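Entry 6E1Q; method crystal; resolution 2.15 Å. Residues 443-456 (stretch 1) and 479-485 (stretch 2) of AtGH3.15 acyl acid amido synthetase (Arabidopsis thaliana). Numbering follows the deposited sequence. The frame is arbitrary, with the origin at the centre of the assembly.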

ATOM      1  N   ASP A 443      16.247  -6.209  -0.669  1.00 32.82           N
ATOM      2  CA  ASP A 443      17.650  -5.971  -1.017  1.00 30.59           C
ATOM      3  C   ASP A 443      17.779  -5.209  -2.329  1.00 31.68           C
ATOM      4  O   ASP A 443      18.615  -4.306  -2.450  1.00 33.13           O
ATOM      5  CB  ASP A 443      18.371  -7.301  -1.128  1.00 31.57           C
ATOM      6  CG  ASP A 443      18.503  -8.005   0.213  1.00 46.26           C
ATOM      7  OD1 ASP A 443      18.788  -7.333   1.226  1.00 49.32           O
ATOM      8  OD2 ASP A 443      18.348  -9.237   0.234  1.00 50.47           O
ATOM      9  N   LEU A 444      16.989  -5.598  -3.339  1.00 32.41           N
ATOM     10  CA  LEU A 444      17.013  -4.887  -4.619  1.00 35.81           C
ATOM     11  C   LEU A 444      16.604  -3.425  -4.443  1.00 30.42           C
ATOM     12  O   LEU A 444      17.196  -2.529  -5.054  1.00 30.93           O
ATOM     13  CB  LEU A 444      16.094  -5.589  -5.630  1.00 34.31           C
ATOM     14  CG  LEU A 444      15.976  -4.863  -6.971  1.00 37.56           C
ATOM     15  CD1 LEU A 444      17.338  -4.777  -7.613  1.00 27.91           C
ATOM     16  CD2 LEU A 444      14.976  -5.547  -7.897  1.00 39.65           C
ATOM     17  N   LEU A 445      15.594  -3.171  -3.603  1.00 33.47           N
ATOM     18  CA  LEU A 445      15.165  -1.800  -3.319  1.00 27.94           C
ATOM     19  C   LEU A 445      16.281  -0.988  -2.661  1.00 32.24           C
ATOM     20  O   LEU A 445      16.523   0.175  -3.017  1.00 29.96           O
ATOM     21  CB  LEU A 445      13.916  -1.834  -2.432  1.00 31.80           C
ATOM     22  CG  LEU A 445      12.606  -2.248  -3.123  1.00 37.00           C
ATOM     23  CD1 LEU A 445      11.513  -2.620  -2.112  1.00 36.21           C
ATOM     24  CD2 LEU A 445      12.098  -1.118  -4.029  1.00 35.01           C
ATOM     25  N   LYS A 446      16.962  -1.573  -1.673  1.00 32.39           N
ATOM     26  CA  LYS A 446      18.040  -0.825  -1.034  1.00 36.81           C
ATOM     27  C   LYS A 446      19.188  -0.589  -2.006  1.00 27.82           C
ATOM     28  O   LYS A 446      19.787   0.496  -2.014  1.00 31.58           O
ATOM     29  CB  LYS A 446      18.535  -1.546   0.222  1.00 40.93           C
ATOM     30  CG  LYS A 446      19.760  -0.850   0.816  1.00 54.66           C
ATOM     31  CD  LYS A 446      20.048  -1.213   2.266  1.00 68.80           C
ATOM     32  CE  LYS A 446      21.153  -0.311   2.831  1.00 70.39           C
ATOM     33  NZ  LYS A 446      22.451  -0.445   2.087  1.00 63.71           N
ATOM     34  N   ALA A 447      19.486  -1.580  -2.856  1.00 25.94           N
ATOM     35  CA  ALA A 447      20.543  -1.419  -3.854  1.00 30.00           C
ATOM     36  C   ALA A 447      20.238  -0.266  -4.805  1.00 27.66           C
ATOM     37  O   ALA A 447      21.105   0.562  -5.095  1.00 31.08           O
ATOM     38  CB  ALA A 447      20.718  -2.720  -4.635  1.00 31.68           C
ATOM     39  N   VAL A 448      19.000  -0.211  -5.308  1.00 29.35           N
ATOM     40  CA  VAL A 448      18.597   0.838  -6.247  1.00 28.42           C
ATOM     41  C   VAL A 448      18.568   2.197  -5.553  1.00 23.27           C
ATOM     42  O   VAL A 448      18.970   3.212  -6.128  1.00 28.35           O
ATOM     43  CB  VAL A 448      17.228   0.483  -6.866  1.00 31.23           C
ATOM     44  CG1 VAL A 448      16.579   1.704  -7.492  1.00 26.83           C
ATOM     45  CG2 VAL A 448      17.376  -0.638  -7.890  1.00 30.33           C
ATOM     46  N   THR A 449      18.111   2.230  -4.299  1.00 27.39           N
ATOM     47  CA  THR A 449      18.239   3.428  -3.467  1.00 29.87           C
ATOM     48  C   THR A 449      19.679   3.926  -3.397  1.00 33.44           C
ATOM     49  O   THR A 449      19.947   5.120  -3.592  1.00 31.58           O
ATOM     50  CB  THR A 449      17.707   3.127  -2.065  1.00 38.35           C
ATOM     51  OG1 THR A 449      16.280   2.983  -2.126  1.00 38.95           O
ATOM     52  CG2 THR A 449      18.080   4.237  -1.062  1.00 39.45           C
ATOM     53  N   ASN A 450      20.622   3.028  -3.077  1.00 30.88           N
ATOM     54  CA  ASN A 450      22.028   3.424  -3.046  1.00 31.75           C
ATOM     55  C   ASN A 450      22.484   3.939  -4.398  1.00 32.34           C
ATOM     56  O   ASN A 450      23.179   4.958  -4.482  1.00 32.13           O
ATOM     57  CB  ASN A 450      22.922   2.254  -2.634  1.00 33.01           C
ATOM     58  CG  ASN A 450      22.745   1.851  -1.184  1.00 39.05           C
ATOM     59  OD1 ASN A 450      23.010   0.702  -0.813  1.00 38.30           O
ATOM     60  ND2 ASN A 450      22.321   2.789  -0.357  1.00 34.96           N
ATOM     61  N   ALA A 451      22.112   3.239  -5.474  1.00 26.90           N
ATOM     62  CA  ALA A 451      22.626   3.631  -6.785  1.00 30.26           C
ATOM     63  C   ALA A 451      21.986   4.923  -7.276  1.00 29.08           C
ATOM     64  O   ALA A 451      22.658   5.753  -7.896  1.00 28.34           O
ATOM     65  CB  ALA A 451      22.409   2.509  -7.799  1.00 23.22           C
ATOM     66  N   LYS A 452      20.690   5.117  -7.032  1.00 31.25           N
ATOM     67  CA  LYS A 452      20.052   6.294  -7.631  1.00 32.63           C
ATOM     68  C   LYS A 452      20.536   7.592  -6.993  1.00 33.63           C
ATOM     69  O   LYS A 452      20.452   8.655  -7.621  1.00 35.62           O
ATOM     70  CB  LYS A 452      18.532   6.181  -7.541  1.00 27.96           C
ATOM     71  CG  LYS A 452      17.956   6.400  -6.126  1.00 32.77           C
ATOM     72  CD  LYS A 452      16.428   6.324  -6.157  1.00 33.13           C
ATOM     73  CE  LYS A 452      15.817   6.494  -4.782  1.00 33.75           C
ATOM     74  NZ  LYS A 452      14.315   6.506  -4.846  1.00 36.18           N
ATOM     75  N   LEU A 453      21.060   7.521  -5.770  1.00 35.02           N
ATOM     76  CA  LEU A 453      21.666   8.686  -5.133  1.00 38.24           C
ATOM     77  C   LEU A 453      22.774   9.295  -5.982  1.00 35.95           C
ATOM     78  O   LEU A 453      22.982  10.517  -5.952  1.00 40.01           O
ATOM     79  CB  LEU A 453      22.226   8.286  -3.772  1.00 42.22           C
ATOM     80  CG  LEU A 453      22.224   9.401  -2.748  1.00 51.11           C
ATOM     81  CD1 LEU A 453      20.801   9.549  -2.197  1.00 54.42           C
ATOM     82  CD2 LEU A 453      23.228   9.078  -1.658  1.00 54.10           C
ATOM     83  N   LEU A 454      23.487   8.477  -6.757  1.00 32.83           N
ATOM     84  CA  LEU A 454      24.576   9.010  -7.573  1.00 27.79           C
ATOM     85  C   LEU A 454      24.079   9.976  -8.636  1.00 34.59           C
ATOM     86  O   LEU A 454      24.876  10.749  -9.171  1.00 35.68           O
ATOM     87  CB  LEU A 454      25.343   7.875  -8.241  1.00 32.42           C
ATOM     88  CG  LEU A 454      26.497   7.273  -7.424  1.00 44.70           C
ATOM     89  CD1 LEU A 454      26.018   6.784  -6.067  1.00 55.58           C
ATOM     90  CD2 LEU A 454      27.141   6.147  -8.198  1.00 47.55           C
ATOM     91  N   LEU A 455      22.791   9.930  -8.978  1.00 30.00           N
ATOM     92  CA  LEU A 455      22.264  10.855  -9.974  1.00 36.00           C
ATOM     93  C   LEU A 455      21.973  12.246  -9.417  1.00 29.99           C
ATOM     94  O   LEU A 455      21.865  13.187 -10.206  1.00 36.18           O
ATOM     95  CB  LEU A 455      20.975  10.315 -10.589  1.00 34.78           C
ATOM     96  CG  LEU A 455      20.917   8.914 -11.184  1.00 40.85           C
ATOM     97  CD1 LEU A 455      19.447   8.475 -11.244  1.00 40.45           C
ATOM     98  CD2 LEU A 455      21.577   8.857 -12.556  1.00 37.90           C
ATOM     99  N   GLU A 456      21.809  12.387  -8.097  1.00 40.07           N
ATOM    100  CA  GLU A 456      21.489  13.696  -7.524  1.00 43.81           C
ATOM    101  C   GLU A 456      22.458  14.795  -7.935  1.00 47.17           C
ATOM    102  O   GLU A 456      21.983  15.897  -8.260  1.00 46.69           O
ATOM    103  CB  GLU A 456      21.415  13.614  -5.993  1.00 48.72           C
ATOM    104  CG  GLU A 456      20.173  12.938  -5.446  1.00 61.15           C
ATOM    105  CD  GLU A 456      20.036  13.125  -3.942  1.00 79.35           C
ATOM    106  OE1 GLU A 456      20.901  13.809  -3.350  1.00 87.07           O
ATOM    107  OE2 GLU A 456      19.067  12.591  -3.355  1.00 76.24           O
ATOM    108  N   VAL A 479      18.984  -7.448 -15.401  1.00 48.44           N
ATOM    109  CA  VAL A 479      18.630  -6.245 -16.141  1.00 40.57           C
ATOM    110  C   VAL A 479      17.729  -5.398 -15.247  1.00 44.30           C
ATOM    111  O   VAL A 479      16.661  -5.865 -14.830  1.00 39.88           O
ATOM    112  CB  VAL A 479      17.905  -6.589 -17.454  1.00 41.59           C
ATOM    113  CG1 VAL A 479      17.368  -5.327 -18.096  1.00 36.99           C
ATOM    114  CG2 VAL A 479      18.829  -7.327 -18.409  1.00 43.48           C
ATOM    115  N   ILE A 480      18.139  -4.157 -14.971  1.00 40.14           N
ATOM    116  CA  ILE A 480      17.299  -3.194 -14.254  1.00 38.93           C
ATOM    117  C   ILE A 480      16.854  -2.094 -15.216  1.00 37.45           C
ATOM    118  O   ILE A 480      17.689  -1.423 -15.835  1.00 36.75           O
ATOM    119  CB  ILE A 480      18.025  -2.598 -13.037  1.00 35.59           C
ATOM    120  CG1 ILE A 480      18.899  -3.653 -12.364  1.00 40.16           C
ATOM    121  CG2 ILE A 480      17.014  -2.018 -12.055  1.00 28.08           C
ATOM    122  CD1 ILE A 480      18.128  -4.726 -11.630  1.00 36.03           C
ATOM    123  N   TYR A 481      15.537  -1.891 -15.329  1.00 33.67           N
ATOM    124  CA  TYR A 481      14.981  -0.819 -16.156  1.00 38.00           C
ATOM    125  C   TYR A 481      14.783   0.438 -15.306  1.00 34.59           C
ATOM    126  O   TYR A 481      14.063   0.408 -14.306  1.00 29.58           O
ATOM    127  CB  TYR A 481      13.650  -1.238 -16.790  1.00 37.36           C
ATOM    128  CG  TYR A 481      13.733  -2.467 -17.675  1.00 40.84           C
ATOM    129  CD1 TYR A 481      14.076  -2.362 -19.019  1.00 43.03           C
ATOM    130  CD2 TYR A 481      13.472  -3.735 -17.161  1.00 45.34           C
ATOM    131  CE1 TYR A 481      14.163  -3.499 -19.834  1.00 45.36           C
ATOM    132  CE2 TYR A 481      13.554  -4.871 -17.963  1.00 45.74           C
ATOM    133  CZ  TYR A 481      13.893  -4.741 -19.294  1.00 47.76           C
ATOM    134  OH  TYR A 481      13.965  -5.867 -20.063  1.00 53.56           O
ATOM    135  N   TRP A 482      15.378   1.546 -15.732  1.00 31.97           N
ATOM    136  CA  TRP A 482      15.328   2.815 -15.015  1.00 35.29           C
ATOM    137  C   TRP A 482      14.612   3.846 -15.879  1.00 40.10           C
ATOM    138  O   TRP A 482      15.038   4.117 -17.007  1.00 40.74           O
ATOM    139  CB  TRP A 482      16.742   3.314 -14.678  1.00 31.29           C
ATOM    140  CG  TRP A 482      17.299   2.794 -13.377  1.00 30.70           C
ATOM    141  CD1 TRP A 482      16.858   1.722 -12.671  1.00 32.73           C
ATOM    142  CD2 TRP A 482      18.392   3.344 -12.635  1.00 26.91           C
ATOM    143  NE1 TRP A 482      17.612   1.559 -11.533  1.00 31.71           N
ATOM    144  CE2 TRP A 482      18.558   2.546 -11.484  1.00 32.17           C
ATOM    145  CE3 TRP A 482      19.246   4.432 -12.831  1.00 31.26           C
ATOM    146  CZ2 TRP A 482      19.535   2.803 -10.529  1.00 28.05           C
ATOM    147  CZ3 TRP A 482      20.225   4.692 -11.876  1.00 27.85           C
ATOM    148  CH2 TRP A 482      20.351   3.886 -10.739  1.00 32.40           C
ATOM    149  N   GLU A 483      13.540   4.430 -15.357  1.00 34.16           N
ATOM    150  CA  GLU A 483      12.923   5.582 -16.010  1.00 35.55           C
ATOM    151  C   GLU A 483      13.372   6.841 -15.282  1.00 28.39           C
ATOM    152  O   GLU A 483      13.089   7.006 -14.091  1.00 33.21           O
ATOM    153  CB  GLU A 483      11.399   5.488 -16.028  1.00 41.18           C
ATOM    154  CG  GLU A 483      10.777   6.691 -16.726  1.00 48.39           C
ATOM    155  CD  GLU A 483       9.283   6.565 -16.925  1.00 52.36           C
ATOM    156  OE1 GLU A 483       8.803   5.436 -17.176  1.00 52.10           O
ATOM    157  OE2 GLU A 483       8.596   7.610 -16.845  1.00 54.64           O
ATOM    158  N   LEU A 484      14.089   7.711 -15.988  1.00 31.17           N
ATOM    159  CA  LEU A 484      14.682   8.909 -15.413  1.00 39.94           C
ATOM    160  C   LEU A 484      13.869  10.151 -15.760  1.00 42.08           C
ATOM    161  O   LEU A 484      13.241  10.220 -16.817  1.00 53.91           O
ATOM    162  CB  LEU A 484      16.129   9.086 -15.899  1.00 40.51           C
ATOM    163  CG  LEU A 484      17.083   7.940 -15.530  1.00 44.27           C
ATOM    164  CD1 LEU A 484      18.513   8.165 -16.049  1.00 47.86           C
ATOM    165  CD2 LEU A 484      17.077   7.689 -14.023  1.00 34.31           C
ATOM    166  N   GLY A 485      13.908  11.150 -14.855  1.00 47.62           N
ATOM    167  CA  GLY A 485      13.349  12.461 -15.128  1.00 47.56           C
ATOM    168  C   GLY A 485      14.206  13.567 -14.530  1.00 47.09           C
ATOM    169  O   GLY A 485      15.193  13.310 -13.825  1.00 42.77           O
TER

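A helix crosses a strand here at 52° between their N-to-C directions, with the axes 11.9 Å apart at closest approach. That spacing leaves room for one layer of side chains, and the layer is apolar: no hydrogen bond joins the two stretches. The strand alternates, so Ile 480, Trp 482 and Leu 484 supply the contact while Val 479, Tyr 481 and Glu 483 stay out of reach. The helix answers with residues spaced three or four apart: Leu 444, Val 448, Ala 451 and, beyond its regular bonding, Leu 455.

Trp 482 is the main bump, the most covered residue of the contact. Its hollow lies over Ala 451, whose small side chain points toward the strand and meets the indole at its edge, CB to CH2 of Trp 482 at 3.8 Å. Val 448 and Leu 455 border this seat: CG1 of Val 448 lies 4.4 Å from CZ2 of Trp 482, and CD1 of Leu 455 lies 3.9 Å from CZ3 of Trp 482. The same Leu 455 CD1 reaches Leu 484 CD2 at 3.7 Å, so one methyl touches two strand residues, resting over the groove between them. At the other end, Leu 444 CD1 touches Ile 480 CD1 at 4.1 Å. The cost is polar: Trp 482 NE1 is buried without a partner.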